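Long-range contacts in L-Ribose isomerase (Acinetobacter, PDB 4Q0S), which isomerises the non-natural sugar L-ribose, probably to L-ribulose and probably at the metal site of its cupin barrel: residues Ser16-Tyr22 with Gln256-Ser260; Trp25-Ala30 with Ala73-Phe77; Lys122-Val128 with Val212-Thr218; Phe152-Pro156 with Phe191-His197. All coordinates share one frame. Numbering follows the deposited sequence.

Interaction 1: residues Ser16-Tyr22 with Gln256-Ser260; sequences SITRREY and QTAIS
I259, S260 and S16 are the residues most covered where the C-terminal tail meets the start of helix 19-35. Residues 16-18, just before the helix, and the tail 257-260 are both extended. They run in the same direction, with S16 beside A258, I17 beside I259 and T18 beside S260, each CA pair 4.8 Å apart. A single beta bridge joins I17 and I259. I17 N donates to A258 O at 2.8 Å, and S260 N to I17 O at 2.8 Å. I259 CA lies 3.1 Å from I17 O, a CA-H...O contact. I259 takes an m,t rotamer. This lays its CD1 over the face of the Y22 ring, 3.5 Å from the centroid, a CH-pi contact. Its CG1 is 3.8 Å from I17 CG2, and its CG2 sits over the R19 guanidinium, 3.8 Å from R19 NE. The S260 side chain, chi1 p, gives a weak hydrogen bond from OG to S16 OG at 3.2 Å. S16 CB packs 3.6 Å from A258 CB. The N-cap T18 and E21 form a capping box: E21 N to T18 OG1 is 2.9 Å, and T18 N to E21 OE1 is 3.0 Å. The R19 guanidinium forms a salt bridge with D47, and Y22 OH is hydrogen-bonded to N46 O. The chemistry is mixed: two backbone bonds fix the register of the chain end, and I259 seals it with apolar and CH-pi packing.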
# COMPACT_ATOMS: atom_id res chain seq x y z
N SER A 16 -10.47 -24.66 23.48
CA SER A 16 -9.17 -24.19 23.05
C SER A 16 -9.12 -24.10 21.54
O SER A 16 -10.08 -24.46 20.86
CB SER A 16 -8.08 -25.15 23.54
OG SER A 16 -8.17 -26.39 22.88
N ILE A 17 -8.00 -23.62 21.03
CA ILE A 17 -7.81 -23.48 19.60
C ILE A 17 -6.64 -24.37 19.18
O ILE A 17 -5.61 -24.38 19.85
CB ILE A 17 -7.53 -22.00 19.24
CG1 ILE A 17 -7.24 -21.86 17.75
CG2 ILE A 17 -6.37 -21.48 20.06
CD1 ILE A 17 -7.05 -20.42 17.31
N THR A 18 -6.81 -25.12 18.10
CA THR A 18 -5.74 -26.00 17.65
C THR A 18 -4.56 -25.17 17.17
O THR A 18 -4.72 -24.02 16.77
CB THR A 18 -6.20 -26.91 16.49
OG1 THR A 18 -6.37 -26.13 15.30
CG2 THR A 18 -7.51 -27.59 16.84
N ARG A 19 -3.37 -25.76 17.21
CA ARG A 19 -2.17 -25.08 16.76
C ARG A 19 -2.35 -24.64 15.31
O ARG A 19 -1.91 -23.57 14.92
CB ARG A 19 -0.95 -26.00 16.89
CG ARG A 19 0.31 -25.49 16.20
CD ARG A 19 0.66 -24.07 16.62
NE ARG A 19 1.01 -23.96 18.03
CZ ARG A 19 1.35 -22.82 18.63
NH1 ARG A 19 1.65 -22.80 19.92
NH2 ARG A 19 1.38 -21.69 17.93
N ARG A 20 -3.00 -25.47 14.51
CA ARG A 20 -3.21 -25.12 13.11
C ARG A 20 -4.16 -23.92 12.97
O ARG A 20 -3.90 -23.01 12.19
CB ARG A 20 -3.77 -26.31 12.33
CG ARG A 20 -4.06 -25.98 10.87
CD ARG A 20 -4.63 -27.17 10.13
NE ARG A 20 -5.17 -26.80 8.83
CZ ARG A 20 -5.65 -27.67 7.95
NH1 ARG A 20 -5.64 -28.97 8.24
NH2 ARG A 20 -6.15 -27.26 6.79
N GLU A 21 -5.25 -23.92 13.73
CA GLU A 21 -6.18 -22.80 13.65
C GLU A 21 -5.48 -21.52 14.10
O GLU A 21 -5.64 -20.47 13.48
CB GLU A 21 -7.42 -23.04 14.51
CG GLU A 21 -8.27 -24.23 14.10
CD GLU A 21 -9.39 -24.49 15.10
OE1 GLU A 21 -9.12 -24.38 16.32
OE2 GLU A 21 -10.52 -24.81 14.68
N TYR A 22 -4.69 -21.62 15.17
CA TYR A 22 -4.00 -20.46 15.69
C TYR A 22 -3.03 -19.86 14.68
O TYR A 22 -3.11 -18.67 14.36
CB TYR A 22 -3.21 -20.81 16.95
CG TYR A 22 -2.65 -19.57 17.60
CD1 TYR A 22 -3.46 -18.76 18.40
CD2 TYR A 22 -1.35 -19.15 17.35
CE1 TYR A 22 -2.97 -17.57 18.94
CE2 TYR A 22 -0.85 -17.96 17.88
CZ TYR A 22 -1.67 -17.18 18.67
OH TYR A 22 -1.19 -16.01 19.21
N GLN A 256 -4.25 -15.07 28.28
CA GLN A 256 -3.73 -16.34 27.77
C GLN A 256 -4.67 -17.07 26.83
O GLN A 256 -5.87 -17.18 27.09
CB GLN A 256 -3.37 -17.28 28.92
CG GLN A 256 -2.82 -18.62 28.44
CD GLN A 256 -2.75 -19.67 29.53
OE1 GLN A 256 -2.04 -19.51 30.52
NE2 GLN A 256 -3.49 -20.76 29.35
N THR A 257 -4.12 -17.59 25.74
CA THR A 257 -4.90 -18.32 24.75
C THR A 257 -4.57 -19.80 24.83
O THR A 257 -3.40 -20.19 24.76
CB THR A 257 -4.60 -17.83 23.32
OG1 THR A 257 -4.80 -16.41 23.25
CG2 THR A 257 -5.52 -18.52 22.32
N ALA A 258 -5.60 -20.62 24.97
CA ALA A 258 -5.42 -22.07 25.06
C ALA A 258 -5.22 -22.66 23.68
O ALA A 258 -6.17 -22.79 22.91
CB ALA A 258 -6.62 -22.70 25.74
N ILE A 259 -3.98 -23.02 23.36
CA ILE A 259 -3.66 -23.61 22.07
C ILE A 259 -3.34 -25.09 22.25
O ILE A 259 -2.33 -25.44 22.87
CB ILE A 259 -2.47 -22.89 21.40
CG1 ILE A 259 -2.75 -21.39 21.32
CG2 ILE A 259 -2.23 -23.46 20.00
CD1 ILE A 259 -1.57 -20.56 20.83
N SER A 260 -4.20 -25.95 21.73
CA SER A 260 -4.01 -27.39 21.85
C SER A 260 -3.21 -27.93 20.66
O SER A 260 -3.78 -28.72 19.88
CB SER A 260 -5.36 -28.09 21.94
OG SER A 260 -6.15 -27.83 20.79
OXT SER A 260 -2.03 -27.55 20.53

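Interaction 2: residues Trp25-Ala30 with Ala73-Phe77; sequences WVREAA and AMIIF
Helix 25-30 lies across the beginning of strand 73-82. The short axes come within 9.6 Å and cross at -51°. The helix is regular, with A30 N bonded to V26 O at 2.9 Å. On the extended strand, A73, I75 and F77 point their CB atoms at the helix. M74 points away, to the side of the sheet that carries the ribitol site. The nearest CA pairs are V26 with I75 at 7.0 Å and A30 with F77 at 7.8 Å. I75 is the main bump. In its m,t rotamer CD1 enters a hollow formed by W25, V26 and A29. It stands over the face of the W25 five-membered ring, 3.5 Å from the centroid, a CH-pi contact. It is 3.4 Å from A29 CB and 3.8 Å from V26 CA. The indole of W25, chi1 t, reaches toward the start of the strand, bringing CH2 to 3.5 Å from M74 O and 4.4 Å from A73 CB. F77, chi1 m, is the second bump. The edge of its ring faces the V26 carbonyl, with CZ 3.4 Å from V26 O. F77 CZ lies 3.7 Å from A30 CB, and F77 CE1 3.8 Å from V26 CG1. The two alanines leave room for these larger strand residues. The contact is apolar packing of a helix on a sheet, so it rests on fit and buried hydrophobic surface.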
# COMPACT_ATOMS: atom_id res chain seq x y z
N TRP A 25 -4.55 -18.36 11.54
CA TRP A 25 -5.22 -17.12 11.93
C TRP A 25 -4.21 -15.99 12.11
O TRP A 25 -4.30 -14.94 11.47
CB TRP A 25 -6.00 -17.36 13.23
CG TRP A 25 -6.76 -16.18 13.78
CD1 TRP A 25 -7.48 -15.26 13.07
CD2 TRP A 25 -6.97 -15.88 15.17
NE1 TRP A 25 -8.14 -14.41 13.94
CE2 TRP A 25 -7.85 -14.77 15.23
CE3 TRP A 25 -6.52 -16.44 16.37
CZ2 TRP A 25 -8.28 -14.21 16.44
CZ3 TRP A 25 -6.95 -15.88 17.58
CH2 TRP A 25 -7.82 -14.77 17.60
N VAL A 26 -3.23 -16.22 12.98
CA VAL A 26 -2.22 -15.22 13.27
C VAL A 26 -1.20 -14.96 12.16
O VAL A 26 -0.86 -13.82 11.89
CB VAL A 26 -1.48 -15.58 14.58
CG1 VAL A 26 -0.29 -14.65 14.79
CG2 VAL A 26 -2.44 -15.47 15.75
N ARG A 27 -0.71 -16.01 11.51
CA ARG A 27 0.27 -15.79 10.44
C ARG A 27 -0.35 -15.08 9.24
O ARG A 27 0.29 -14.23 8.63
CB ARG A 27 0.93 -17.11 10.03
CG ARG A 27 1.78 -17.72 11.16
CD ARG A 27 2.62 -18.90 10.69
NE ARG A 27 3.80 -18.49 9.92
CZ ARG A 27 4.64 -19.33 9.33
NH1 ARG A 27 4.45 -20.65 9.40
NH2 ARG A 27 5.68 -18.86 8.65
N GLU A 28 -1.60 -15.41 8.90
CA GLU A 28 -2.27 -14.74 7.78
C GLU A 28 -2.47 -13.28 8.13
O GLU A 28 -2.35 -12.42 7.27
CB GLU A 28 -3.65 -15.33 7.51
CG GLU A 28 -3.69 -16.55 6.60
CD GLU A 28 -3.16 -16.28 5.20
OE1 GLU A 28 -3.21 -15.12 4.74
OE2 GLU A 28 -2.70 -17.25 4.57
N ALA A 29 -2.79 -13.03 9.40
CA ALA A 29 -3.03 -11.67 9.86
C ALA A 29 -1.76 -10.86 9.81
O ALA A 29 -1.78 -9.68 9.46
CB ALA A 29 -3.59 -11.68 11.29
N ALA A 30 -0.63 -11.48 10.16
CA ALA A 30 0.64 -10.78 10.12
C ALA A 30 0.99 -10.41 8.68
O ALA A 30 1.57 -9.35 8.43
CB ALA A 30 1.74 -11.65 10.73
N ALA A 73 -13.11 -12.05 20.11
CA ALA A 73 -11.76 -12.52 19.83
C ALA A 73 -11.13 -11.56 18.82
O ALA A 73 -11.82 -10.97 17.99
CB ALA A 73 -11.80 -13.93 19.27
N MET A 74 -9.81 -11.43 18.89
CA MET A 74 -9.11 -10.52 18.00
C MET A 74 -7.63 -10.80 18.02
O MET A 74 -7.14 -11.58 18.84
CB MET A 74 -9.32 -9.08 18.45
CG MET A 74 -8.54 -8.77 19.73
SD MET A 74 -9.00 -7.22 20.51
CE MET A 74 -8.42 -6.07 19.25
N ILE A 75 -6.91 -10.12 17.14
CA ILE A 75 -5.47 -10.26 17.06
C ILE A 75 -4.85 -8.89 17.30
O ILE A 75 -5.37 -7.88 16.83
CB ILE A 75 -5.02 -10.76 15.67
CG1 ILE A 75 -5.49 -12.19 15.46
CG2 ILE A 75 -3.50 -10.64 15.53
CD1 ILE A 75 -5.05 -12.78 14.15
N ILE A 76 -3.75 -8.87 18.04
CA ILE A 76 -3.05 -7.62 18.30
C ILE A 76 -1.57 -7.84 18.11
O ILE A 76 -1.00 -8.76 18.71
CB ILE A 76 -3.28 -7.10 19.74
CG1 ILE A 76 -4.77 -6.82 19.97
CG2 ILE A 76 -2.47 -5.83 19.97
CD1 ILE A 76 -5.10 -6.35 21.39
N PHE A 77 -0.95 -7.03 17.26
CA PHE A 77 0.48 -7.10 17.02
C PHE A 77 1.01 -5.79 17.58
O PHE A 77 0.79 -4.72 17.00
CB PHE A 77 0.80 -7.20 15.53
CG PHE A 77 0.37 -8.50 14.89
CD1 PHE A 77 0.84 -9.72 15.36
CD2 PHE A 77 -0.49 -8.49 13.80
CE1 PHE A 77 0.46 -10.92 14.75
CE2 PHE A 77 -0.88 -9.68 13.18
CZ PHE A 77 -0.41 -10.90 13.65

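Interaction 3: residues Lys122-Val128 with Val212-Thr218; sequences KTESYEV and VVREVST. With CO (cobalt (II) ion), chain B; RB0 (D-ribitol), chain C.
E124 OE2 binds the cobalt ion at 1.9 Å, with H117, H119 and H199. Ribitol O4 and O5 complete the site at 2.1 and 2.2 Å from Co. Y126 OH donates to E124 OE1 at 2.7 Å. E215 OE2 accepts from ribitol O3 at 3.2 Å and forms a salt bridge with K104. K122 NZ makes weak hydrogen bonds to ribitol O2 (3.3 Å) and O4 (3.4 Å). Strands 124-128 and 212-217 are antiparallel, their axes 4.6 Å apart at 150°. E127 and R214 form the hydrogen-bonded pair: R214 N to E127 O is 2.8 Å, and E127 N to R214 O is 3.1 Å. Y126-E215 and V128-V213 are non-hydrogen-bonded pairs. V216 N donates to S125 O at 3.2 Å, and S125 OG, chi1 p, to V216 O at 2.7 Å. T218 OG1 accepts from T123 N at 3.1 Å. Y126, V128, V213 and E215 share one face, where Y126 CB packs 4.0 Å from V213 CG1. E127, also salt-bridged to K190, and R214 occupy the other face and exchange salt bridges with R214 and E127 of the third subunit. Three histidines and one glutamate holding a metal within a beta barrel is the classic cupin site.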
# COMPACT_ATOMS: atom_id res chain seq x y z
N LYS A 122 -5.11 4.05 30.60
CA LYS A 122 -4.88 4.16 29.17
C LYS A 122 -5.92 4.87 28.30
O LYS A 122 -7.10 4.51 28.28
CB LYS A 122 -4.62 2.78 28.56
CG LYS A 122 -4.32 2.83 27.05
CD LYS A 122 -3.94 1.47 26.50
CE LYS A 122 -5.12 0.50 26.53
NZ LYS A 122 -4.72 -0.86 26.09
N THR A 123 -5.44 5.87 27.57
CA THR A 123 -6.25 6.63 26.62
C THR A 123 -5.82 6.11 25.24
O THR A 123 -4.62 6.01 24.95
CB THR A 123 -5.96 8.14 26.72
OG1 THR A 123 -6.58 8.67 27.90
CG2 THR A 123 -6.51 8.86 25.49
N GLU A 124 -6.80 5.79 24.39
CA GLU A 124 -6.53 5.25 23.06
C GLU A 124 -6.97 6.20 21.93
O GLU A 124 -7.72 7.14 22.15
CB GLU A 124 -7.28 3.93 22.87
CG GLU A 124 -7.04 2.88 23.95
CD GLU A 124 -8.02 1.70 23.88
OE1 GLU A 124 -8.86 1.66 22.96
OE2 GLU A 124 -7.95 0.82 24.76
N SER A 125 -6.48 5.91 20.73
CA SER A 125 -6.83 6.65 19.52
C SER A 125 -6.87 5.59 18.42
O SER A 125 -6.05 4.66 18.42
CB SER A 125 -5.78 7.72 19.18
OG SER A 125 -4.61 7.14 18.62
N TYR A 126 -7.84 5.71 17.51
CA TYR A 126 -7.98 4.72 16.44
C TYR A 126 -7.80 5.28 15.05
O TYR A 126 -8.23 6.39 14.74
CB TYR A 126 -9.37 4.06 16.49
CG TYR A 126 -9.81 3.61 17.86
CD1 TYR A 126 -9.00 2.79 18.63
CD2 TYR A 126 -11.05 4.01 18.37
CE1 TYR A 126 -9.41 2.36 19.89
CE2 TYR A 126 -11.47 3.59 19.62
CZ TYR A 126 -10.65 2.77 20.38
OH TYR A 126 -11.05 2.37 21.63
N GLU A 127 -7.18 4.47 14.20
CA GLU A 127 -6.95 4.81 12.80
C GLU A 127 -7.31 3.54 12.03
O GLU A 127 -6.63 2.53 12.16
CB GLU A 127 -5.47 5.16 12.57
CG GLU A 127 -5.13 5.49 11.13
CD GLU A 127 -3.63 5.43 10.86
OE1 GLU A 127 -2.85 5.99 11.66
OE2 GLU A 127 -3.24 4.85 9.83
N VAL A 128 -8.39 3.58 11.25
CA VAL A 128 -8.77 2.40 10.49
C VAL A 128 -7.88 2.31 9.25
O VAL A 128 -7.73 3.28 8.51
CB VAL A 128 -10.26 2.46 10.06
CG1 VAL A 128 -10.59 1.27 9.14
CG2 VAL A 128 -11.16 2.42 11.30
N VAL A 212 -8.90 -3.83 10.14
CA VAL A 212 -7.52 -3.65 10.54
C VAL A 212 -7.42 -2.23 11.07
O VAL A 212 -7.71 -1.27 10.35
CB VAL A 212 -6.53 -3.84 9.36
CG1 VAL A 212 -5.08 -3.73 9.87
CG2 VAL A 212 -6.75 -5.20 8.73
N VAL A 213 -7.02 -2.10 12.33
CA VAL A 213 -6.92 -0.78 12.96
C VAL A 213 -5.59 -0.55 13.64
O VAL A 213 -5.07 -1.42 14.33
CB VAL A 213 -8.04 -0.59 14.02
CG1 VAL A 213 -7.98 0.84 14.60
CG2 VAL A 213 -9.40 -0.86 13.41
N ARG A 214 -5.06 0.64 13.46
CA ARG A 214 -3.81 1.01 14.10
C ARG A 214 -4.17 1.76 15.39
O ARG A 214 -4.88 2.77 15.34
CB ARG A 214 -3.00 1.89 13.15
CG ARG A 214 -1.65 2.33 13.69
CD ARG A 214 -0.97 3.27 12.71
NE ARG A 214 -0.40 2.59 11.54
CZ ARG A 214 0.90 2.32 11.40
NH1 ARG A 214 1.34 1.70 10.31
NH2 ARG A 214 1.75 2.68 12.35
N GLU A 215 -3.72 1.26 16.53
CA GLU A 215 -4.01 1.94 17.79
C GLU A 215 -2.76 2.62 18.33
O GLU A 215 -1.70 2.02 18.40
CB GLU A 215 -4.54 0.98 18.85
CG GLU A 215 -4.78 1.68 20.20
CD GLU A 215 -5.24 0.74 21.29
OE1 GLU A 215 -6.35 0.20 21.16
OE2 GLU A 215 -4.49 0.54 22.28
N VAL A 216 -2.91 3.89 18.68
CA VAL A 216 -1.83 4.67 19.26
C VAL A 216 -2.38 5.11 20.61
O VAL A 216 -3.32 5.89 20.68
CB VAL A 216 -1.47 5.90 18.38
CG1 VAL A 216 -0.55 6.82 19.13
CG2 VAL A 216 -0.80 5.44 17.10
N SER A 217 -1.80 4.59 21.68
CA SER A 217 -2.30 4.93 23.01
C SER A 217 -1.17 5.14 23.99
O SER A 217 0.01 5.12 23.62
CB SER A 217 -3.17 3.78 23.52
OG SER A 217 -2.35 2.68 23.87
N THR A 218 -1.54 5.38 25.24
CA THR A 218 -0.56 5.55 26.30
C THR A 218 -0.16 4.13 26.68
O THR A 218 -0.77 3.16 26.20
CB THR A 218 -1.14 6.33 27.52
OG1 THR A 218 -2.33 5.68 27.98
CG2 THR A 218 -1.49 7.76 27.12
CO CO B . -9.24 -0.55 25.23
C1 RB0 C . -7.83 -4.95 24.13
O1 RB0 C . -7.65 -6.21 24.76
C2 RB0 C . -6.50 -4.21 24.08
O2 RB0 C . -6.15 -3.76 25.39
C3 RB0 C . -6.57 -3.03 23.09
O3 RB0 C . -5.27 -2.50 22.89
C4 RB0 C . -7.52 -1.92 23.55
O4 RB0 C . -7.73 -2.00 24.95
C5 RB0 C . -8.85 -2.03 22.81
O5 RB0 C . -9.67 -0.90 23.11
O HOH W 1 -4.43 5.72 15.91

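Interaction 4: residues Phe152-Pro156 with Phe191-His197; sequences FSGMP and FVMHRKH. With RB0 (D-ribitol), chain D.
This contact forms part of a second ribitol pocket, at the edge of the cupin barrel and apart from the cobalt site. The loop 152-156 lies against edge strand 191-193 and the type II turn H194-H197 that follows it. The loop has no regular structure. G154 has positive phi (59°), and M155 is extended. M155 is the central side chain. With chi1, chi2 and chi3 all m, it folds over the strand end. Its SD is 3.1 Å from V192 O and accepts a weak hydrogen bond from H194 N at 3.6 Å. Its CE packs 4.0 Å from F191 CE2 and 3.9 Å from M193 SD. M155 CG sits over the H197 ring, 3.4 Å from the centroid, a CH-pi contact. H197 ND1 is held by S138. H194, chi1 m, turns its imidazole to the loop, where its edge meets S153 and G154; H194 CD2 is 3.3 Å from G154 O. D86 of the third subunit bonds the loop through F152 N and G154 N. The sugar alcohol sits beside M155, P156, F191 and V192. V192 N donates to ribitol O4 at 2.8 Å, and ribitol O5 donates to V192 O at 2.6 Å. Ribitol C5 lies over the F191 ring and 3.5 Å from P156 CD. Farther along the loop, toward F152, H194 NE2 donates to S153 OG at 2.9 Å.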
# COMPACT_ATOMS: atom_id res chain seq x y z
N PHE A 152 -11.04 18.12 29.87
CA PHE A 152 -10.70 19.06 28.81
C PHE A 152 -11.64 18.96 27.61
O PHE A 152 -12.33 19.92 27.27
CB PHE A 152 -9.26 18.83 28.37
CG PHE A 152 -8.85 19.67 27.19
CD1 PHE A 152 -8.99 21.06 27.22
CD2 PHE A 152 -8.32 19.07 26.05
CE1 PHE A 152 -8.61 21.83 26.13
CE2 PHE A 152 -7.94 19.84 24.95
CZ PHE A 152 -8.09 21.23 24.99
N SER A 153 -11.64 17.81 26.95
CA SER A 153 -12.49 17.65 25.77
C SER A 153 -13.62 16.66 25.97
O SER A 153 -14.63 16.72 25.26
CB SER A 153 -11.64 17.20 24.57
OG SER A 153 -10.97 15.99 24.86
N GLY A 154 -13.47 15.76 26.93
CA GLY A 154 -14.49 14.76 27.16
C GLY A 154 -14.69 13.95 25.89
O GLY A 154 -13.89 14.05 24.97
N MET A 155 -15.75 13.14 25.85
CA MET A 155 -16.04 12.32 24.68
C MET A 155 -17.30 12.81 23.98
O MET A 155 -18.26 13.23 24.63
CB MET A 155 -16.24 10.85 25.08
CG MET A 155 -14.98 10.11 25.48
SD MET A 155 -13.86 9.83 24.09
CE MET A 155 -14.88 8.82 23.04
N PRO A 156 -17.31 12.76 22.64
CA PRO A 156 -18.49 13.20 21.88
C PRO A 156 -19.64 12.22 22.10
O PRO A 156 -19.42 11.03 22.33
CB PRO A 156 -17.99 13.19 20.43
CG PRO A 156 -16.94 12.10 20.45
CD PRO A 156 -16.21 12.38 21.74
N PHE A 191 -9.48 8.95 15.99
CA PHE A 191 -10.55 8.90 16.99
C PHE A 191 -10.01 8.61 18.39
O PHE A 191 -9.40 7.56 18.61
CB PHE A 191 -11.58 7.83 16.63
CG PHE A 191 -12.86 7.95 17.40
CD1 PHE A 191 -13.91 8.70 16.90
CD2 PHE A 191 -12.99 7.33 18.65
CE1 PHE A 191 -15.10 8.83 17.63
CE2 PHE A 191 -14.17 7.46 19.39
CZ PHE A 191 -15.23 8.21 18.87
N VAL A 192 -10.26 9.52 19.32
CA VAL A 192 -9.78 9.38 20.69
C VAL A 192 -10.76 8.74 21.67
O VAL A 192 -11.92 9.15 21.78
CB VAL A 192 -9.35 10.76 21.27
CG1 VAL A 192 -8.95 10.62 22.74
CG2 VAL A 192 -8.20 11.32 20.46
N MET A 193 -10.30 7.72 22.37
CA MET A 193 -11.11 7.04 23.38
C MET A 193 -10.41 7.35 24.69
O MET A 193 -9.41 6.71 25.03
CB MET A 193 -11.14 5.53 23.13
CG MET A 193 -11.99 4.74 24.14
SD MET A 193 -13.73 5.28 24.18
CE MET A 193 -14.26 4.94 22.47
N HIS A 194 -10.91 8.34 25.43
CA HIS A 194 -10.28 8.71 26.69
C HIS A 194 -10.33 7.58 27.71
O HIS A 194 -11.24 6.73 27.69
CB HIS A 194 -10.96 9.94 27.30
CG HIS A 194 -10.65 11.22 26.58
ND1 HIS A 194 -9.36 11.66 26.37
CD2 HIS A 194 -11.46 12.16 26.05
CE1 HIS A 194 -9.39 12.82 25.74
NE2 HIS A 194 -10.66 13.14 25.53
N ARG A 195 -9.35 7.58 28.60
CA ARG A 195 -9.29 6.59 29.65
C ARG A 195 -10.56 6.73 30.49
O ARG A 195 -11.19 7.78 30.49
CB ARG A 195 -8.06 6.85 30.53
CG ARG A 195 -8.00 8.27 31.09
CD ARG A 195 -6.85 8.44 32.06
NE ARG A 195 -5.56 8.52 31.39
CZ ARG A 195 -5.10 9.61 30.78
NH1 ARG A 195 -5.84 10.71 30.75
NH2 ARG A 195 -3.91 9.60 30.21
N LYS A 196 -10.92 5.65 31.18
CA LYS A 196 -12.09 5.58 32.05
C LYS A 196 -13.42 5.52 31.31
O LYS A 196 -14.48 5.60 31.91
CB LYS A 196 -12.09 6.73 33.07
CG LYS A 196 -10.96 6.61 34.10
CD LYS A 196 -10.98 7.74 35.11
CE LYS A 196 -10.00 7.50 36.24
NZ LYS A 196 -8.60 7.41 35.74
N HIS A 197 -13.35 5.35 29.99
CA HIS A 197 -14.56 5.24 29.18
C HIS A 197 -14.77 3.83 28.70
O HIS A 197 -13.86 3.21 28.16
CB HIS A 197 -14.47 6.17 27.97
CG HIS A 197 -14.78 7.59 28.28
ND1 HIS A 197 -16.05 8.11 28.23
CD2 HIS A 197 -13.98 8.60 28.72
CE1 HIS A 197 -16.03 9.37 28.62
NE2 HIS A 197 -14.79 9.69 28.92
C1 RB0 D . -12.37 14.37 16.47
O1 RB0 D . -11.71 14.88 15.32
C2 RB0 D . -12.70 12.91 16.24
O2 RB0 D . -13.45 12.78 15.04
C3 RB0 D . -13.50 12.35 17.41
O3 RB0 D . -14.73 13.05 17.54
C4 RB0 D . -12.75 12.40 18.74
O4 RB0 D . -11.43 11.91 18.57
C5 RB0 D . -13.49 11.54 19.77
O5 RB0 D . -12.76 11.49 20.98

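Interaction 1 closes the longest loop and encloses the other three along the chain. Interaction 2 comes next and ends before interaction 3 opens; interaction 4 is nested inside interaction 3. Interactions 1 and 2 share helix 19-35, with centres 12 Å apart, and both touch the second subunit. Interactions 3 and 4 also have centres 12 Å apart. They meet where strands 124-130 and 191-193 are neighbours, and both touch the third subunit. Interactions 2, 3 and 4 reach one antiparallel sheet. Interactions 1 and 4 lie farthest apart, about 35 Å between centres. Contacts to the second subunit cluster at helix 19-35, and those to the third at the strands beside the metal site of interaction 3.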